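Local structure of sulfoquinovosidase (Escherichia coli, 5AEG) at residues 436-441 against 462-467; 385-390 against 441-446; 284-289 against 451-456; 247-252 against 574-579. The protein hydrolyses alpha-sulfoquinovosides, including the plant sulfolipid sulfoquinovosyl diacylglycerol, to release sulfoquinovose for breakdown by sulfoglycolysis. One frame throughout, in Å; residues are numbered along the deposited sequence.

Contact 1: 436-441 against 462-467; sequences CNYEAL and QKYSTM
Tyr438, within helix 422-444, and Tyr464, in the last turn of the short helix 461-464, bring the two backbones to 5.4 Å between their CA atoms. Ser465 is the first residue to leave the helical conformation, and the chain then runs on toward strand 468-469. Tyr438 starts out toward 462-467. Its ring swings beside its own carbonyl carbon (chi1 177°) and lies across the end of the short helix. Tyr464 meets it edge-to-face. The CD1 edge of Tyr464 stands over one face of the Tyr438 ring, with Tyr438 CD2 and Tyr464 CD1 3.6 Å apart. The ring planes are at 67° and the centroids 5.3 Å apart. Lys463 passes CG over a face of the Tyr464 ring. Its chain then bends at the last torsion, so that Lys463 NZ gives a weak hydrogen bond of 3.4 Å to Tyr438 OH. An alanine in place of Tyr438 would probably leave the Tyr464 edge without its aromatic face and Lys463 NZ without this hydroxyl. Nearer the backbone, Tyr438 CB lies 3.4 Å from Tyr464 O. That carbonyl is buried here and has no hydrogen-bond partner in the model. The contact therefore joins two helices of the TIM barrel mainly by aromatic packing, and its polar part is slight.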
loop_
_atom_site.group_PDB
_atom_site.type_symbol
_atom_site.label_atom_id
_atom_site.label_comp_id
_atom_site.label_asym_id
_atom_site.label_seq_id
_atom_site.Cartn_x
_atom_site.Cartn_y
_atom_site.Cartn_z
ATOM N N CYS A 436 16.044 1.818 -2.459
ATOM C CA CYS A 436 17.127 0.992 -3.026
ATOM C C CYS A 436 16.784 0.595 -4.446
ATOM O O CYS A 436 17.604 0.723 -5.424
ATOM C CB CYS A 436 17.350 -0.224 -2.137
ATOM S SG CYS A 436 18.787 -1.262 -2.561
ATOM N N ASN A 437 15.531 0.180 -4.630
ATOM C CA ASN A 437 15.011 -0.121 -5.954
ATOM C C ASN A 437 14.974 1.093 -6.897
ATOM O O ASN A 437 15.450 1.026 -8.057
ATOM C CB ASN A 437 13.610 -0.802 -5.811
ATOM C CG ASN A 437 13.699 -2.250 -5.308
ATOM O OD1 ASN A 437 13.842 -3.203 -6.106
ATOM N ND2 ASN A 437 13.573 -2.441 -3.991
ATOM N N TYR A 438 14.383 2.193 -6.419
ATOM C CA TYR A 438 14.236 3.406 -7.198
ATOM C C TYR A 438 15.627 3.898 -7.649
ATOM O O TYR A 438 15.801 4.231 -8.789
ATOM C CB TYR A 438 13.578 4.477 -6.319
ATOM C CG TYR A 438 13.434 5.794 -6.946
ATOM C CD1 TYR A 438 12.344 6.083 -7.715
ATOM C CD2 TYR A 438 14.452 6.774 -6.815
ATOM C CE1 TYR A 438 12.221 7.323 -8.334
ATOM C CE2 TYR A 438 14.330 8.017 -7.421
ATOM C CZ TYR A 438 13.218 8.276 -8.177
ATOM O OH TYR A 438 13.100 9.498 -8.793
ATOM N N GLU A 439 16.606 3.898 -6.725
ATOM C CA GLU A 439 17.994 4.347 -7.067
ATOM C C GLU A 439 18.668 3.440 -8.066
ATOM O O GLU A 439 19.354 3.916 -8.991
ATOM C CB GLU A 439 18.855 4.607 -5.815
ATOM C CG GLU A 439 18.394 5.876 -5.154
ATOM C CD GLU A 439 19.159 6.276 -3.884
ATOM O OE1 GLU A 439 19.757 5.463 -3.197
ATOM O OE2 GLU A 439 19.023 7.441 -3.535
ATOM N N ALA A 440 18.370 2.156 -8.022
ATOM C CA ALA A 440 18.892 1.273 -9.016
ATOM C C ALA A 440 18.446 1.673 -10.412
ATOM O O ALA A 440 19.253 1.762 -11.351
ATOM C CB ALA A 440 18.536 -0.168 -8.701
ATOM N N LEU A 441 17.168 2.016 -10.538
ATOM C CA LEU A 441 16.653 2.515 -11.796
ATOM C C LEU A 441 17.208 3.930 -12.110
ATOM O O LEU A 441 17.539 4.240 -13.268
ATOM C CB LEU A 441 15.110 2.631 -11.858
ATOM C CG LEU A 441 14.279 1.338 -12.152
ATOM C CD1 LEU A 441 14.637 0.230 -11.259
ATOM C CD2 LEU A 441 12.791 1.684 -12.055
ATOM N N GLN A 462 5.694 7.070 -1.635
ATOM C CA GLN A 462 5.069 7.941 -2.618
ATOM C C GLN A 462 6.042 8.450 -3.733
ATOM O O GLN A 462 5.616 8.681 -4.872
ATOM C CB GLN A 462 4.435 9.130 -1.924
ATOM C CG GLN A 462 3.272 8.854 -1.005
ATOM C CD GLN A 462 3.666 8.298 0.348
ATOM O OE1 GLN A 462 4.855 8.322 0.738
ATOM N NE2 GLN A 462 2.671 7.788 1.075
ATOM N N LYS A 463 7.303 8.649 -3.380
ATOM C CA LYS A 463 8.354 8.996 -4.383
ATOM C C LYS A 463 9.024 7.703 -4.938
ATOM O O LYS A 463 9.284 7.568 -6.148
ATOM C CB LYS A 463 9.481 9.830 -3.720
ATOM C CG LYS A 463 10.597 10.269 -4.708
ATOM C CD LYS A 463 11.466 11.310 -4.000
ATOM C CE LYS A 463 12.759 11.714 -4.714
ATOM N NZ LYS A 463 12.646 11.580 -6.182
ATOM N N TYR A 464 9.327 6.786 -4.030
ATOM C CA TYR A 464 10.239 5.710 -4.363
ATOM C C TYR A 464 9.605 4.429 -4.910
ATOM O O TYR A 464 10.306 3.712 -5.590
ATOM C CB TYR A 464 11.096 5.363 -3.142
ATOM C CG TYR A 464 11.994 6.513 -2.709
ATOM C CD1 TYR A 464 12.801 7.178 -3.633
ATOM C CD2 TYR A 464 11.963 6.970 -1.403
ATOM C CE1 TYR A 464 13.622 8.246 -3.241
ATOM C CE2 TYR A 464 12.763 8.034 -1.007
ATOM C CZ TYR A 464 13.585 8.658 -1.927
ATOM O OH TYR A 464 14.347 9.699 -1.505
ATOM N N SER A 465 8.316 4.137 -4.655
ATOM C CA SER A 465 7.735 2.865 -5.215
ATOM C C SER A 465 7.017 3.246 -6.513
ATOM O O SER A 465 6.051 4.036 -6.515
ATOM C CB SER A 465 6.766 2.192 -4.281
ATOM O OG SER A 465 6.230 1.048 -4.909
ATOM N N THR A 466 7.440 2.674 -7.623
ATOM C CA THR A 466 6.847 2.987 -8.865
ATOM C C THR A 466 5.437 2.375 -9.056
ATOM O O THR A 466 4.711 2.777 -9.978
ATOM C CB THR A 466 7.752 2.476 -10.026
ATOM O OG1 THR A 466 8.238 1.134 -9.730
ATOM C CG2 THR A 466 9.029 3.414 -10.156
ATOM N N MET A 467 5.077 1.409 -8.228
ATOM C CA MET A 467 3.726 0.785 -8.290
ATOM C C MET A 467 3.489 0.034 -7.039
ATOM O O MET A 467 4.398 -0.736 -6.595
ATOM C CB MET A 467 3.668 -0.181 -9.482
ATOM C CG MET A 467 2.454 -1.065 -9.505
ATOM S SD MET A 467 0.844 -0.285 -9.798
ATOM C CE MET A 467 1.033 0.055 -11.565
#

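Contact 2: 385-390 against 441-446; sequences WFKEVI and LEETGK
Lys387 of helix 380-395 and Glu443, near the end of helix 422-444, form a two-pronged salt bridge. Lys387 NZ lies 3.0 Å from Glu443 OE2 and 3.1 Å from Glu443 OE1. The ammonium sits on the syn side of both oxygens, 17° out of the carboxylate plane. Bends at chi3 and chi4 (52° and 64°) curl the lysine, and its CD and CE also lie against the carboxylate. The Glu443 chain is extended beyond CG and crosses Lys387 at about a right angle. A methionine in place of Lys387 would probably leave the Glu443 carboxylate without this charged mate. Further out, Glu388 OE2 is 4.5 Å from Glu443 OE1, but Lys391 makes salt bridges to both acids. Behind Glu443, helix 422-444 closes in a Schellman motif. Gly445 has positive phi there, and Lys446 N bonds to Leu441 O. Two lysines thus face two glutamates, which probably offsets the repulsion between the acids where these neighbouring barrel helices meet.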
loop_
_atom_site.group_PDB
_atom_site.type_symbol
_atom_site.label_atom_id
_atom_site.label_comp_id
_atom_site.label_asym_id
_atom_site.label_seq_id
_atom_site.Cartn_x
_atom_site.Cartn_y
_atom_site.Cartn_z
ATOM N N TRP A 385 25.788 -2.021 -2.053
ATOM C CA TRP A 385 26.028 -3.396 -2.515
ATOM C C TRP A 385 24.753 -4.030 -3.061
ATOM O O TRP A 385 24.765 -4.662 -4.071
ATOM C CB TRP A 385 26.527 -4.258 -1.352
ATOM C CG TRP A 385 26.539 -5.783 -1.550
ATOM C CD1 TRP A 385 27.388 -6.533 -2.339
ATOM C CD2 TRP A 385 25.648 -6.721 -0.951
ATOM N NE1 TRP A 385 27.078 -7.862 -2.242
ATOM C CE2 TRP A 385 26.013 -8.006 -1.402
ATOM C CE3 TRP A 385 24.600 -6.610 -0.040
ATOM C CZ2 TRP A 385 25.358 -9.141 -0.986
ATOM C CZ3 TRP A 385 23.959 -7.734 0.370
ATOM C CH2 TRP A 385 24.334 -8.985 -0.103
ATOM N N PHE A 386 23.673 -3.932 -2.287
ATOM C CA PHE A 386 22.423 -4.563 -2.680
ATOM C C PHE A 386 21.816 -3.855 -3.880
ATOM O O PHE A 386 21.263 -4.489 -4.758
ATOM C CB PHE A 386 21.460 -4.619 -1.483
ATOM C CG PHE A 386 20.525 -5.773 -1.529
ATOM C CD1 PHE A 386 20.998 -7.051 -1.679
ATOM C CD2 PHE A 386 19.161 -5.593 -1.455
ATOM C CE1 PHE A 386 20.151 -8.135 -1.648
ATOM C CE2 PHE A 386 18.301 -6.672 -1.516
ATOM C CZ PHE A 386 18.762 -7.949 -1.583
ATOM N N LYS A 387 21.929 -2.541 -3.948
ATOM C CA LYS A 387 21.579 -1.837 -5.164
ATOM C C LYS A 387 22.371 -2.361 -6.400
ATOM O O LYS A 387 21.837 -2.466 -7.493
ATOM C CB LYS A 387 21.727 -0.351 -4.920
ATOM C CG LYS A 387 21.553 0.505 -6.173
ATOM C CD LYS A 387 21.012 1.879 -5.814
ATOM C CE LYS A 387 21.749 2.671 -4.726
ATOM N NZ LYS A 387 23.123 2.990 -5.144
ATOM N N GLU A 388 23.651 -2.720 -6.232
ATOM C CA GLU A 388 24.423 -3.317 -7.350
ATOM C C GLU A 388 23.972 -4.676 -7.708
ATOM O O GLU A 388 24.006 -5.060 -8.890
ATOM C CB GLU A 388 25.976 -3.350 -7.074
ATOM C CG GLU A 388 26.567 -1.937 -7.015
ATOM C CD GLU A 388 26.416 -1.107 -8.293
ATOM O OE1 GLU A 388 26.686 -1.710 -9.366
ATOM O OE2 GLU A 388 26.044 0.126 -8.235
ATOM N N VAL A 389 23.547 -5.429 -6.714
ATOM C CA VAL A 389 22.921 -6.699 -6.993
ATOM C C VAL A 389 21.741 -6.478 -7.950
ATOM O O VAL A 389 21.615 -7.210 -8.929
ATOM C CB VAL A 389 22.452 -7.425 -5.718
ATOM C CG1 VAL A 389 21.542 -8.589 -6.031
ATOM C CG2 VAL A 389 23.645 -7.950 -4.911
ATOM N N ILE A 390 20.878 -5.509 -7.643
ATOM C CA ILE A 390 19.746 -5.227 -8.507
ATOM C C ILE A 390 20.243 -4.850 -9.883
ATOM O O ILE A 390 19.748 -5.374 -10.893
ATOM C CB ILE A 390 18.780 -4.120 -7.917
ATOM C CG1 ILE A 390 18.067 -4.630 -6.646
ATOM C CG2 ILE A 390 17.654 -3.810 -8.909
ATOM C CD1 ILE A 390 17.480 -3.529 -5.748
ATOM N N LEU A 441 17.168 2.016 -10.538
ATOM C CA LEU A 441 16.653 2.515 -11.796
ATOM C C LEU A 441 17.208 3.930 -12.110
ATOM O O LEU A 441 17.539 4.240 -13.268
ATOM C CB LEU A 441 15.110 2.631 -11.858
ATOM C CG LEU A 441 14.279 1.338 -12.152
ATOM C CD1 LEU A 441 14.637 0.230 -11.259
ATOM C CD2 LEU A 441 12.791 1.684 -12.055
ATOM N N GLU A 442 17.209 4.770 -11.117
ATOM C CA GLU A 442 17.704 6.156 -11.344
ATOM C C GLU A 442 19.158 6.090 -11.901
ATOM O O GLU A 442 19.462 6.713 -12.898
ATOM C CB GLU A 442 17.663 6.942 -10.064
ATOM C CG GLU A 442 17.722 8.429 -10.231
ATOM C CD GLU A 442 17.777 9.146 -8.875
ATOM O OE1 GLU A 442 18.078 8.517 -7.814
ATOM O OE2 GLU A 442 17.467 10.349 -8.851
ATOM N N GLU A 443 19.992 5.283 -11.273
ATOM C CA GLU A 443 21.384 5.183 -11.631
ATOM C C GLU A 443 21.640 4.521 -12.976
ATOM O O GLU A 443 22.693 4.715 -13.488
ATOM C CB GLU A 443 22.190 4.519 -10.517
ATOM C CG GLU A 443 22.209 5.396 -9.280
ATOM C CD GLU A 443 22.774 4.761 -8.071
ATOM O OE1 GLU A 443 23.307 3.647 -8.147
ATOM O OE2 GLU A 443 22.655 5.364 -6.987
ATOM N N THR A 444 20.694 3.794 -13.564
ATOM C CA THR A 444 20.879 3.099 -14.840
ATOM C C THR A 444 20.091 3.774 -15.928
ATOM O O THR A 444 20.060 3.331 -17.054
ATOM C CB THR A 444 20.424 1.637 -14.787
ATOM O OG1 THR A 444 19.128 1.563 -14.182
ATOM C CG2 THR A 444 21.398 0.777 -14.007
ATOM N N GLY A 445 19.446 4.867 -15.601
ATOM C CA GLY A 445 18.605 5.588 -16.558
ATOM C C GLY A 445 17.333 4.861 -16.892
ATOM O O GLY A 445 16.859 4.986 -18.011
ATOM N N LYS A 446 16.755 4.093 -15.949
ATOM C CA LYS A 446 15.620 3.289 -16.340
ATOM C C LYS A 446 14.273 3.712 -15.748
ATOM O O LYS A 446 13.274 2.998 -15.905
ATOM C CB LYS A 446 15.941 1.815 -16.041
ATOM C CG LYS A 446 17.103 1.198 -16.867
ATOM C CD LYS A 446 16.833 1.140 -18.336
ATOM C CE LYS A 446 17.993 0.478 -19.061
ATOM N NZ LYS A 446 17.462 -0.163 -20.242
#

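Contact 3: 284-289 against 451-456; sequences GIWAQD and LFFMRA
Phe453 and Trp286 carry the whole contact. They reach toward each other from strands 451-454 and 282-286, which are not neighbours in the parallel sheet of the TIM barrel. Strands 401-404 and 329-334 lie between them in the sheet order, and the nearest CA atoms, those of Trp286 and Phe452, are 11.1 Å apart. The rings bridge this distance inside the barrel. They meet edge-to-face, with the phenyl edge directed at the indole face. Phe453 CZ lies over the five-membered ring, offset toward the rim, and is 4.2 Å from Trp286 NE1. The centroids of these two rings are 5.6 Å apart and their planes stand at 69°. Phe453 holds its ring between the backbone N and the carbonyl carbon (chi1 51°), a position that sends CZ out toward the indole. Gln288 N lies over the opposite face of Trp286. Arg535 makes a cation-pi contact with Trp286, and Leu331 and Met403 pack on both rings. Two residues beyond Phe453, Arg455 forms salt bridges with the nucleophile Asp405 and with Glu408, probably also of the active site. Gln288, two residues after Trp286, binds substrate. The contact itself is apolar aromatic packing in the barrel interior. Its one polar ring atom, Trp286 NE1, is satisfied by Ala332 O, which helps fix the ring's rotation, and the packed indole stands beside the substrate-binding His537.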
loop_
_atom_site.group_PDB
_atom_site.type_symbol
_atom_site.label_atom_id
_atom_site.label_comp_id
_atom_site.label_asym_id
_atom_site.label_seq_id
_atom_site.Cartn_x
_atom_site.Cartn_y
_atom_site.Cartn_z
ATOM N N GLY A 284 3.871 -9.245 -21.053
ATOM C CA GLY A 284 4.924 -9.695 -20.127
ATOM C C GLY A 284 4.728 -11.056 -19.539
ATOM O O GLY A 284 3.617 -11.573 -19.479
ATOM N N ILE A 285 5.825 -11.567 -19.030
ATOM C CA ILE A 285 5.915 -12.739 -18.214
ATOM C C ILE A 285 6.637 -12.393 -16.900
ATOM O O ILE A 285 7.750 -11.860 -16.913
ATOM C CB ILE A 285 6.784 -13.779 -18.962
ATOM C CG1 ILE A 285 6.033 -14.214 -20.256
ATOM C CG2 ILE A 285 7.037 -15.001 -18.079
ATOM C CD1 ILE A 285 6.850 -15.144 -21.088
ATOM N N TRP A 286 6.023 -12.733 -15.814
ATOM C CA TRP A 286 6.556 -12.448 -14.463
ATOM C C TRP A 286 6.766 -13.852 -13.838
ATOM O O TRP A 286 5.819 -14.601 -13.619
ATOM C CB TRP A 286 5.516 -11.671 -13.630
ATOM C CG TRP A 286 5.947 -11.653 -12.182
ATOM C CD1 TRP A 286 7.135 -11.228 -11.706
ATOM C CD2 TRP A 286 5.243 -12.218 -11.083
ATOM N NE1 TRP A 286 7.212 -11.433 -10.342
ATOM C CE2 TRP A 286 6.046 -12.038 -9.932
ATOM C CE3 TRP A 286 3.989 -12.757 -10.937
ATOM C CZ2 TRP A 286 5.662 -12.524 -8.671
ATOM C CZ3 TRP A 286 3.578 -13.165 -9.649
ATOM C CH2 TRP A 286 4.431 -13.082 -8.566
ATOM N N ALA A 287 8.029 -14.220 -13.682
ATOM C CA ALA A 287 8.432 -15.553 -13.226
ATOM C C ALA A 287 9.235 -15.378 -11.942
ATOM O O ALA A 287 10.473 -15.119 -11.960
ATOM C CB ALA A 287 9.309 -16.242 -14.304
ATOM N N GLN A 288 8.562 -15.490 -10.820
ATOM C CA GLN A 288 9.262 -15.259 -9.549
ATOM C C GLN A 288 10.338 -16.346 -9.192
ATOM O O GLN A 288 11.206 -16.062 -8.329
ATOM C CB GLN A 288 8.293 -15.064 -8.414
ATOM C CG GLN A 288 7.410 -16.262 -8.085
ATOM C CD GLN A 288 6.585 -16.050 -6.818
ATOM O OE1 GLN A 288 6.709 -15.023 -6.127
ATOM N NE2 GLN A 288 5.844 -17.108 -6.436
ATOM N N ASP A 289 10.237 -17.523 -9.819
ATOM C CA ASP A 289 11.259 -18.599 -9.649
ATOM C C ASP A 289 12.466 -18.521 -10.586
ATOM O O ASP A 289 13.196 -19.517 -10.657
ATOM C CB ASP A 289 10.599 -20.042 -9.664
ATOM C CG ASP A 289 9.977 -20.392 -10.950
ATOM O OD1 ASP A 289 9.585 -19.446 -11.671
ATOM O OD2 ASP A 289 9.909 -21.596 -11.307
ATOM N N LEU A 451 9.599 -1.249 -14.489
ATOM C CA LEU A 451 8.511 -1.116 -13.470
ATOM C C LEU A 451 8.678 -2.175 -12.358
ATOM O O LEU A 451 8.569 -3.400 -12.618
ATOM C CB LEU A 451 7.112 -1.190 -14.172
ATOM C CG LEU A 451 6.111 -0.880 -13.046
ATOM C CD1 LEU A 451 5.873 0.555 -12.674
ATOM C CD2 LEU A 451 5.112 -1.938 -12.649
ATOM N N PHE A 452 8.949 -1.722 -11.156
ATOM C CA PHE A 452 8.891 -2.614 -9.989
ATOM C C PHE A 452 7.633 -2.346 -9.174
ATOM O O PHE A 452 7.058 -1.230 -9.178
ATOM C CB PHE A 452 10.164 -2.584 -9.123
ATOM C CG PHE A 452 10.444 -1.321 -8.483
ATOM C CD1 PHE A 452 9.951 -1.038 -7.200
ATOM C CD2 PHE A 452 11.273 -0.419 -9.098
ATOM C CE1 PHE A 452 10.272 0.183 -6.587
ATOM C CE2 PHE A 452 11.546 0.789 -8.529
ATOM C CZ PHE A 452 11.086 1.091 -7.275
ATOM N N PHE A 453 7.202 -3.352 -8.464
ATOM C CA PHE A 453 5.998 -3.224 -7.688
ATOM C C PHE A 453 6.232 -3.787 -6.303
ATOM O O PHE A 453 6.918 -4.821 -6.180
ATOM C CB PHE A 453 4.767 -3.808 -8.415
ATOM C CG PHE A 453 4.945 -5.206 -8.945
ATOM C CD1 PHE A 453 5.507 -5.422 -10.178
ATOM C CD2 PHE A 453 4.430 -6.289 -8.236
ATOM C CE1 PHE A 453 5.701 -6.713 -10.655
ATOM C CE2 PHE A 453 4.568 -7.588 -8.723
ATOM C CZ PHE A 453 5.193 -7.781 -9.941
ATOM N N MET A 454 5.620 -3.147 -5.298
ATOM C CA MET A 454 5.827 -3.496 -3.906
ATOM C C MET A 454 4.545 -3.692 -3.194
ATOM O O MET A 454 3.498 -3.096 -3.579
ATOM C CB MET A 454 6.583 -2.288 -3.195
ATOM C CG MET A 454 7.886 -2.002 -3.892
ATOM S SD MET A 454 8.943 -0.883 -2.954
ATOM C CE MET A 454 9.491 -1.896 -1.581
ATOM N N ARG A 455 4.567 -4.468 -2.103
ATOM C CA ARG A 455 3.433 -4.453 -1.214
ATOM C C ARG A 455 3.625 -3.598 0.033
ATOM O O ARG A 455 2.752 -2.876 0.402
ATOM C CB ARG A 455 2.931 -5.841 -0.819
ATOM C CG ARG A 455 3.838 -6.765 -0.026
ATOM C CD ARG A 455 3.127 -8.132 0.218
ATOM N NE ARG A 455 4.210 -9.054 0.626
ATOM C CZ ARG A 455 4.555 -9.463 1.850
ATOM N NH1 ARG A 455 3.879 -9.205 2.920
ATOM N NH2 ARG A 455 5.643 -10.175 2.012
ATOM N N ALA A 456 4.745 -3.766 0.729
ATOM C CA ALA A 456 5.061 -2.911 1.858
ATOM C C ALA A 456 5.362 -1.493 1.491
ATOM O O ALA A 456 5.892 -1.228 0.407
ATOM C CB ALA A 456 6.218 -3.518 2.654
#

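Contact 4: 247-252 against 574-579; sequences PELPDW and EAVALN
Leu249 and Val576 cross at about a right angle where the loop leading to strand 257-260 runs past helix 569-582. Val576 leaves the helix toward the loop and divides its two methyls between different parts of Leu249. Its CG1, beside the carbonyl carbon (chi1 166°), is 4.0 Å from Leu249 CG and also 3.6 Å from Leu249 N. Its CG2 meets Leu249 CD1. Tyr254 packs on both residues, and Leu249 also rests on Leu451 of strand 451-454. Glu248 takes a different path. Its extended chain runs alongside Ala577, bringing Glu248 OE2 to 3.4 Å from Ala577 CB. Two waters do the polar joining. One donates to Pro247 O and Val576 O and accepts from Asn579 ND2, which is 3.0 Å from it. Asn579 ND2 also reaches Gln246, just before the loop segment. The other water donates to Glu248 OE2 and to Ala577 O, at 2.8 Å from each. Beyond these, Asp251 forms salt bridges with Lys569 and Lys573 of the same helix. Leu249 and Val576 thus supply the apolar part, and the two waters link the polar atoms of loop and helix. The loop that leads into strand 257-260 is joined to helix 569-582 by packing and water, with no direct hydrogen bond between the two segments.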
loop_
_atom_site.group_PDB
_atom_site.type_symbol
_atom_site.label_atom_id
_atom_site.label_comp_id
_atom_site.label_asym_id
_atom_site.label_seq_id
_atom_site.Cartn_x
_atom_site.Cartn_y
_atom_site.Cartn_z
ATOM N N PRO A 247 6.677 8.279 -10.664
ATOM C CA PRO A 247 6.905 8.441 -12.102
ATOM C C PRO A 247 5.738 8.043 -12.943
ATOM O O PRO A 247 4.857 7.245 -12.515
ATOM C CB PRO A 247 8.098 7.494 -12.378
ATOM C CG PRO A 247 8.697 7.192 -11.055
ATOM C CD PRO A 247 7.535 7.261 -10.076
ATOM N N GLU A 248 5.715 8.555 -14.170
ATOM C CA GLU A 248 4.905 7.944 -15.211
ATOM C C GLU A 248 5.330 6.495 -15.453
ATOM O O GLU A 248 6.482 6.163 -15.367
ATOM C CB GLU A 248 5.015 8.710 -16.530
ATOM C CG GLU A 248 4.394 10.091 -16.438
ATOM C CD GLU A 248 4.455 10.884 -17.739
ATOM O OE1 GLU A 248 5.097 10.458 -18.703
ATOM O OE2 GLU A 248 3.828 11.919 -17.779
ATOM N N LEU A 249 4.321 5.621 -15.673
ATOM C CA LEU A 249 4.556 4.203 -15.972
ATOM C C LEU A 249 5.181 4.030 -17.353
ATOM O O LEU A 249 4.869 4.774 -18.294
ATOM C CB LEU A 249 3.242 3.421 -15.955
ATOM C CG LEU A 249 2.483 3.345 -14.625
ATOM C CD1 LEU A 249 1.135 2.641 -14.770
ATOM C CD2 LEU A 249 3.303 2.602 -13.610
ATOM N N PRO A 250 5.952 2.971 -17.510
ATOM C CA PRO A 250 6.387 2.690 -18.883
ATOM C C PRO A 250 5.251 2.441 -19.775
ATOM O O PRO A 250 4.235 1.838 -19.344
ATOM C CB PRO A 250 7.241 1.463 -18.756
ATOM C CG PRO A 250 7.685 1.428 -17.306
ATOM C CD PRO A 250 6.603 2.099 -16.519
ATOM N N ASP A 251 5.432 2.824 -21.036
ATOM C CA ASP A 251 4.389 2.701 -22.058
ATOM C C ASP A 251 3.873 1.276 -22.237
ATOM O O ASP A 251 2.734 1.070 -22.572
ATOM C CB ASP A 251 4.868 3.244 -23.422
ATOM C CG ASP A 251 3.685 3.510 -24.370
ATOM O OD1 ASP A 251 2.841 4.369 -24.002
ATOM O OD2 ASP A 251 3.515 2.766 -25.338
ATOM N N TRP A 252 4.738 0.300 -22.000
ATOM C CA TRP A 252 4.402 -1.088 -22.261
ATOM C C TRP A 252 3.420 -1.701 -21.195
ATOM O O TRP A 252 2.773 -2.747 -21.439
ATOM C CB TRP A 252 5.681 -1.935 -22.444
ATOM C CG TRP A 252 6.612 -1.904 -21.267
ATOM C CD1 TRP A 252 7.703 -1.119 -21.131
ATOM C CD2 TRP A 252 6.542 -2.713 -20.071
ATOM N NE1 TRP A 252 8.330 -1.399 -19.964
ATOM C CE2 TRP A 252 7.635 -2.356 -19.282
ATOM C CE3 TRP A 252 5.688 -3.760 -19.635
ATOM C CZ2 TRP A 252 7.893 -2.937 -18.057
ATOM C CZ3 TRP A 252 5.936 -4.359 -18.419
ATOM C CH2 TRP A 252 7.046 -3.965 -17.638
ATOM N N GLU A 574 -3.126 9.263 -19.935
ATOM C CA GLU A 574 -3.442 10.595 -19.472
ATOM C C GLU A 574 -3.618 10.680 -17.926
ATOM O O GLU A 574 -3.074 11.593 -17.263
ATOM C CB GLU A 574 -4.672 11.149 -20.220
ATOM C CG GLU A 574 -5.178 12.510 -19.673
ATOM C CD GLU A 574 -6.497 12.936 -20.322
ATOM O OE1 GLU A 574 -7.633 12.532 -19.927
ATOM O OE2 GLU A 574 -6.377 13.610 -21.343
ATOM N N ALA A 575 -4.394 9.748 -17.361
ATOM C CA ALA A 575 -4.557 9.680 -15.904
ATOM C C ALA A 575 -3.243 9.488 -15.172
ATOM O O ALA A 575 -2.959 10.205 -14.180
ATOM C CB ALA A 575 -5.609 8.626 -15.510
ATOM N N VAL A 576 -2.411 8.566 -15.661
ATOM C CA VAL A 576 -1.085 8.330 -15.039
ATOM C C VAL A 576 -0.176 9.588 -15.108
ATOM O O VAL A 576 0.584 9.861 -14.199
ATOM C CB VAL A 576 -0.450 7.072 -15.648
ATOM C CG1 VAL A 576 1.021 6.952 -15.313
ATOM C CG2 VAL A 576 -1.247 5.840 -15.231
ATOM N N ALA A 577 -0.281 10.358 -16.200
ATOM C CA ALA A 577 0.487 11.604 -16.334
ATOM C C ALA A 577 0.023 12.655 -15.294
ATOM O O ALA A 577 0.857 13.260 -14.613
ATOM C CB ALA A 577 0.403 12.114 -17.817
ATOM N N LEU A 578 -1.272 12.773 -15.073
ATOM C CA LEU A 578 -1.827 13.629 -13.986
ATOM C C LEU A 578 -1.401 13.228 -12.565
ATOM O O LEU A 578 -1.070 14.088 -11.689
ATOM C CB LEU A 578 -3.328 13.680 -14.040
ATOM C CG LEU A 578 -3.802 14.457 -15.264
ATOM C CD1 LEU A 578 -5.226 14.088 -15.601
ATOM C CD2 LEU A 578 -3.689 16.016 -15.037
ATOM N N ASN A 579 -1.349 11.908 -12.352
ATOM C CA ASN A 579 -0.786 11.424 -11.117
ATOM C C ASN A 579 0.634 11.848 -10.879
ATOM O O ASN A 579 0.984 12.261 -9.781
ATOM C CB ASN A 579 -0.856 9.854 -11.052
ATOM C CG ASN A 579 -0.468 9.343 -9.693
ATOM O OD1 ASN A 579 -1.162 9.586 -8.672
ATOM N ND2 ASN A 579 0.609 8.623 -9.648
HETATM O O HOH W 1 2.147 8.276 -12.245
HETATM O O HOH W 2 3.200 13.952 -15.930
#

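Overall arrangement
The loop closed by contact 4, from 247-252 to 574-579, spans nearly the whole TIM-barrel domain and encloses the other three along the chain. Contacts 1 and 2 share Leu441 and helix 422-444, and their centres are 10 Å apart. Strand 451-454 of contact 3 follows that helix and leads on to helix 461-464 of contact 1, whose centre is 13 Å away. Phe452 links these parts, packing on Asn437 and Leu441, while its carbonyl probably bonds to Thr466. Leu249 of contact 4 touches Leu451 and Met467. Contacts 2 and 4 do not touch, with centres 22 Å apart. Together they run from outer helices to the barrel interior beside the substrate site.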